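Local coordinates for protein L-ribulose 3-epimerase (Methylomonas sp. DH-1, PDB 7CJ7) that catalyses the reversible C3 epimerization of ketoses, acting most strongly on L-ribulose, as a manganese-dependent homodimer with a TIM-barrel fold, at residues W48-A53 against T97-A102; D57-Q60 against R65-A68. All coordinates share one frame; numbering follows the deposited sequence.

How the contacts relate
Both contacts use helix 52-61 of the TIM barrel, but different ends and different neighbours. Contact 1 sets the entry to the helix against the last turns of helix 83-102 and is partly buried, grading from buried Val99 to exposed Ala102. Contact 2 sets a later turn of the helix on strand 65-72 and is buried where the two elements touch. Apolar carbon packing joins the segments in both; contact 2 adds a magnesium ion on the outward side of its helix. Their centres lie about 10 Å apart, and contact 2 is nested within the chain loop closed by contact 1. Leu100 points away from residues 48-53 and brings CD1 to 3.9 Å from Ala68 N.

Contact 1: W48-A53 against T97-A102; sequences WQIDVA and TDVLYA
Val99 lays its two methyls across the pair formed by Ile50 CG2 and Val52 CG2, where the loop and first residues of helix 52-61 pack against the end of helix 83-102, in the outer layer of the TIM barrel. Residues 97-102 form the final turns of helix 83-102; residues 48-53 are the loop that enters helix 52-61 and its first residues, and the backbones come nearest at Val52 CA and Val99 CA, 6.8 Å apart.

Four methyls make the fit. Ile50 CG2 lies 4.0 Å from Val99 CG1 and 4.1 Å from Val99 CG2, and Val52 CG2 stands 4.1 Å from each of the same two carbons. The line joining Ile50 CG2 to Val52 CG2 runs at nearly 90° to the line joining the two Val99 methyls, so one pair sits crosswise over the other and every cross-contact has almost the same length. Ile50 meets Val99 tip to tip, whereas Val52 crosses it obliquely. With CG1 anti to the backbone N (chi1 178°), Val52 splits its branches: CG2 completes the pair, while CG1 goes on toward the next bump of the facing helix, Ala102, three residues after Val99.

Surrounding groups frame this apolar patch. Trp20 packs on Ile50 and Leu103 on Val52, while Trp48 bends back onto Glu91, Leu92 and Lys95 earlier in helix 83-102. Asp51 takes the N-cap position, and its OD1 accepts a hydrogen bond from Leu54 N, so the turn that presents Val52 is tied down at the start of its helix. On the facing helix, Asp98 OD1 forms a salt bridge with Lys145 NZ and a hydrogen bond with Tyr141 OH. Val52 CG1 reaches Ala102 CB at 3.6 Å, the shortest approach between the two segments.

Contact 2: D57-Q60 against R65-A68; sequences DLLQ and RAHA. With MG (magnesium ion), chain E.
Leu59 holds CG beside its backbone N (chi1 -68°) and then extends with CD1 trans to CA (chi2 176°), which carries that methyl to Ala66 CB at 3.7 Å. The other branch, CD2, rests 4.0 Å from Arg65 O. One leucine thus straddles the first two residues of strand 65-72 within the beta-alpha-beta unit of strand 39-43, helix 52-61 and strand 65-72. Ile29 and Ile40 also pack on Leu59, and Ile42 packs on Ala66. The Arg65 side chain leaves in the other direction, to a salt bridge with Glu8.

The outward side of the helix is polar. Asp57 binds magnesium through OD1 at 2.0 Å, while OD2 stays 3.5 Å from the ion. A doubtfully placed water, 2.5 Å from magnesium and long for this metal, also lies close to Asp57 OD2. A second metal water donates to Gln60 OE1 over an unusually short 2.5 Å, consistent with a second-shell glutamine. The catalytic manganese has other ligands, including Glu152 and Asp185. The chemistry therefore divides by face: between the segments, the helix meets the strand through apolar van der Waals packing and burial of leucine, and the magnesium probably offsets the negative charge of Asp57.

Contact 1: W48-A53 against T97-A102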
loop_
_atom_site.group_PDB
_atom_site.type_symbol
_atom_site.label_atom_id
_atom_site.label_comp_id
_atom_site.label_asym_id
_atom_site.label_seq_id
_atom_site.Cartn_x
_atom_site.Cartn_y
_atom_site.Cartn_z
ATOM N N TRP A 48 15.156 -12.874 20.728
ATOM C CA TRP A 48 16.336 -13.569 21.319
ATOM C C TRP A 48 17.613 -12.762 21.063
ATOM O O TRP A 48 18.627 -13.086 21.688
ATOM C CB TRP A 48 16.472 -14.999 20.781
ATOM C CG TRP A 48 15.403 -15.922 21.273
ATOM C CD1 TRP A 48 15.388 -16.612 22.451
ATOM C CD2 TRP A 48 14.175 -16.248 20.600
ATOM N NE1 TRP A 48 14.238 -17.350 22.553
ATOM C CE2 TRP A 48 13.476 -17.148 21.432
ATOM C CE3 TRP A 48 13.606 -15.879 19.375
ATOM C CZ2 TRP A 48 12.233 -17.671 21.079
ATOM C CZ3 TRP A 48 12.380 -16.402 19.024
ATOM C CH2 TRP A 48 11.703 -17.279 19.870
ATOM N N GLN A 49 17.555 -11.751 20.190
ATOM C CA GLN A 49 18.745 -11.012 19.685
ATOM C C GLN A 49 19.100 -9.873 20.645
ATOM O O GLN A 49 20.224 -9.349 20.554
ATOM C CB GLN A 49 18.462 -10.454 18.289
ATOM C CG GLN A 49 19.698 -10.341 17.415
ATOM C CD GLN A 49 20.337 -11.680 17.137
ATOM O OE1 GLN A 49 20.666 -12.007 15.998
ATOM N NE2 GLN A 49 20.515 -12.475 18.179
ATOM N N ILE A 50 18.179 -9.495 21.526
ATOM C CA ILE A 50 18.294 -8.258 22.350
ATOM C C ILE A 50 19.033 -8.586 23.653
ATOM O O ILE A 50 18.659 -9.565 24.315
ATOM C CB ILE A 50 16.907 -7.640 22.602
ATOM C CG1 ILE A 50 16.990 -6.444 23.543
ATOM C CG2 ILE A 50 15.927 -8.663 23.126
ATOM C CD1 ILE A 50 15.778 -5.551 23.481
ATOM N N ASP A 51 20.058 -7.799 23.992
ATOM C CA ASP A 51 20.721 -7.846 25.321
ATOM C C ASP A 51 19.842 -7.061 26.296
ATOM O O ASP A 51 19.948 -5.828 26.342
ATOM C CB ASP A 51 22.157 -7.313 25.278
ATOM C CG ASP A 51 22.910 -7.462 26.594
ATOM O OD1 ASP A 51 22.249 -7.563 27.655
ATOM O OD2 ASP A 51 24.158 -7.443 26.555
ATOM N N VAL A 52 18.980 -7.760 27.028
ATOM C CA VAL A 52 17.902 -7.130 27.833
ATOM C C VAL A 52 18.511 -6.324 28.987
ATOM O O VAL A 52 18.079 -5.188 29.194
ATOM C CB VAL A 52 16.907 -8.185 28.339
ATOM C CG1 VAL A 52 15.844 -7.541 29.206
ATOM C CG2 VAL A 52 16.290 -8.951 27.177
ATOM N N ALA A 53 19.482 -6.878 29.708
ATOM C CA ALA A 53 20.106 -6.198 30.865
ATOM C C ALA A 53 20.746 -4.877 30.407
ATOM O O ALA A 53 20.561 -3.846 31.087
ATOM C CB ALA A 53 21.091 -7.121 31.524
ATOM N N THR A 97 6.953 -11.119 24.972
ATOM C CA THR A 97 6.257 -10.731 26.226
ATOM C C THR A 97 7.274 -10.706 27.372
ATOM O O THR A 97 7.272 -9.747 28.147
ATOM C CB THR A 97 5.078 -11.666 26.512
ATOM O OG1 THR A 97 4.176 -11.614 25.403
ATOM C CG2 THR A 97 4.350 -11.296 27.780
ATOM N N ASP A 98 8.115 -11.731 27.467
ATOM C CA ASP A 98 9.122 -11.875 28.549
ATOM C C ASP A 98 10.103 -10.700 28.485
ATOM O O ASP A 98 10.455 -10.148 29.543
ATOM C CB ASP A 98 9.871 -13.201 28.439
ATOM C CG ASP A 98 9.039 -14.444 28.746
ATOM O OD1 ASP A 98 7.904 -14.305 29.258
ATOM O OD2 ASP A 98 9.553 -15.545 28.497
ATOM N N VAL A 99 10.555 -10.349 27.287
ATOM C CA VAL A 99 11.527 -9.242 27.088
ATOM C C VAL A 99 10.857 -7.942 27.528
ATOM O O VAL A 99 11.482 -7.174 28.265
ATOM C CB VAL A 99 12.012 -9.159 25.634
ATOM C CG1 VAL A 99 12.750 -7.854 25.362
ATOM C CG2 VAL A 99 12.888 -10.351 25.294
ATOM N N LEU A 100 9.612 -7.723 27.093
ATOM C CA LEU A 100 8.863 -6.488 27.418
ATOM C C LEU A 100 8.723 -6.377 28.940
ATOM O O LEU A 100 9.007 -5.307 29.478
ATOM C CB LEU A 100 7.503 -6.537 26.728
ATOM C CG LEU A 100 6.562 -5.376 27.030
ATOM C CD1 LEU A 100 7.135 -4.054 26.542
ATOM C CD2 LEU A 100 5.210 -5.633 26.393
ATOM N N TYR A 101 8.328 -7.458 29.616
ATOM C CA TYR A 101 8.180 -7.477 31.094
ATOM C C TYR A 101 9.513 -7.099 31.752
ATOM O O TYR A 101 9.518 -6.280 32.695
ATOM C CB TYR A 101 7.719 -8.842 31.603
ATOM C CG TYR A 101 7.634 -8.920 33.109
ATOM C CD1 TYR A 101 6.512 -8.481 33.790
ATOM C CD2 TYR A 101 8.693 -9.407 33.852
ATOM C CE1 TYR A 101 6.431 -8.549 35.171
ATOM C CE2 TYR A 101 8.636 -9.470 35.232
ATOM C CZ TYR A 101 7.500 -9.042 35.894
ATOM O OH TYR A 101 7.444 -9.130 37.252
ATOM N N ALA A 102 10.618 -7.654 31.256
ATOM C CA ALA A 102 11.971 -7.439 31.818
ATOM C C ALA A 102 12.383 -5.963 31.666
ATOM O O ALA A 102 13.146 -5.465 32.517
ATOM C CB ALA A 102 12.953 -8.381 31.168
#

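Contact 2: D57-Q60 against R65-A68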
loop_
_atom_site.group_PDB
_atom_site.type_symbol
_atom_site.label_atom_id
_atom_site.label_comp_id
_atom_site.label_asym_id
_atom_site.label_seq_id
_atom_site.Cartn_x
_atom_site.Cartn_y
_atom_site.Cartn_z
ATOM N N ASP A 57 19.645 -0.969 31.468
ATOM C CA ASP A 57 20.623 0.025 31.985
ATOM C C ASP A 57 20.527 1.320 31.164
ATOM O O ASP A 57 20.590 2.413 31.767
ATOM C CB ASP A 57 22.049 -0.525 31.958
ATOM C CG ASP A 57 22.327 -1.604 32.987
ATOM O OD1 ASP A 57 21.487 -1.782 33.908
ATOM O OD2 ASP A 57 23.403 -2.246 32.874
ATOM N N LEU A 58 20.379 1.213 29.841
ATOM C CA LEU A 58 20.300 2.399 28.942
ATOM C C LEU A 58 19.010 3.163 29.237
ATOM O O LEU A 58 19.054 4.408 29.307
ATOM C CB LEU A 58 20.370 1.964 27.477
ATOM C CG LEU A 58 21.750 1.519 27.004
ATOM C CD1 LEU A 58 21.666 0.855 25.638
ATOM C CD2 LEU A 58 22.714 2.694 26.988
ATOM N N LEU A 59 17.888 2.455 29.382
ATOM C CA LEU A 59 16.591 3.108 29.689
ATOM C C LEU A 59 16.730 3.905 30.989
ATOM O O LEU A 59 16.246 5.034 31.035
ATOM C CB LEU A 59 15.479 2.057 29.771
ATOM C CG LEU A 59 15.142 1.391 28.440
ATOM C CD1 LEU A 59 14.103 0.300 28.623
ATOM C CD2 LEU A 59 14.656 2.423 27.430
ATOM N N GLN A 60 17.382 3.347 32.006
ATOM C CA GLN A 60 17.576 4.025 33.315
ATOM C C GLN A 60 18.492 5.244 33.124
ATOM O O GLN A 60 18.162 6.334 33.624
ATOM C CB GLN A 60 18.172 3.037 34.316
ATOM C CG GLN A 60 17.235 1.898 34.673
ATOM C CD GLN A 60 17.912 0.914 35.594
ATOM O OE1 GLN A 60 18.804 0.171 35.192
ATOM N NE2 GLN A 60 17.505 0.920 36.852
ATOM N N ARG A 65 11.169 5.230 29.011
ATOM C CA ARG A 65 10.374 3.984 29.105
ATOM C C ARG A 65 10.477 3.252 27.757
ATOM O O ARG A 65 11.010 3.834 26.774
ATOM C CB ARG A 65 8.936 4.314 29.517
ATOM C CG ARG A 65 8.835 4.948 30.896
ATOM C CD ARG A 65 7.428 5.024 31.446
ATOM N NE ARG A 65 6.503 5.873 30.707
ATOM C CZ ARG A 65 6.459 7.213 30.781
ATOM N NH1 ARG A 65 7.327 7.865 31.534
ATOM N NH2 ARG A 65 5.565 7.906 30.087
ATOM N N ALA A 66 10.000 2.012 27.699
ATOM C CA ALA A 66 9.985 1.226 26.451
ATOM C C ALA A 66 8.661 0.474 26.325
ATOM O O ALA A 66 8.130 -0.006 27.340
ATOM C CB ALA A 66 11.167 0.290 26.410
ATOM N N HIS A 67 8.143 0.420 25.106
ATOM C CA HIS A 67 7.111 -0.544 24.674
ATOM C C HIS A 67 7.726 -1.343 23.528
ATOM O O HIS A 67 8.819 -0.998 23.083
ATOM C CB HIS A 67 5.801 0.163 24.300
ATOM C CG HIS A 67 5.163 0.895 25.428
ATOM N ND1 HIS A 67 4.821 0.269 26.623
ATOM C CD2 HIS A 67 4.783 2.186 25.546
ATOM C CE1 HIS A 67 4.250 1.152 27.423
ATOM N NE2 HIS A 67 4.216 2.337 26.784
ATOM N N ALA A 68 7.069 -2.391 23.066
ATOM C CA ALA A 68 7.638 -3.248 22.007
ATOM C C ALA A 68 6.579 -3.519 20.944
ATOM O O ALA A 68 5.420 -3.686 21.283
ATOM C CB ALA A 68 8.164 -4.525 22.606
HETATM MG MG MG E . 20.964 -3.291 35.128
HETATM O O HOH W 1 23.148 -4.251 34.333
HETATM O O HOH W 2 19.475 -2.201 35.831
HETATM O O HOH W 3 20.110 -4.377 33.822
HETATM O O HOH W 4 20.812 -4.695 36.794
#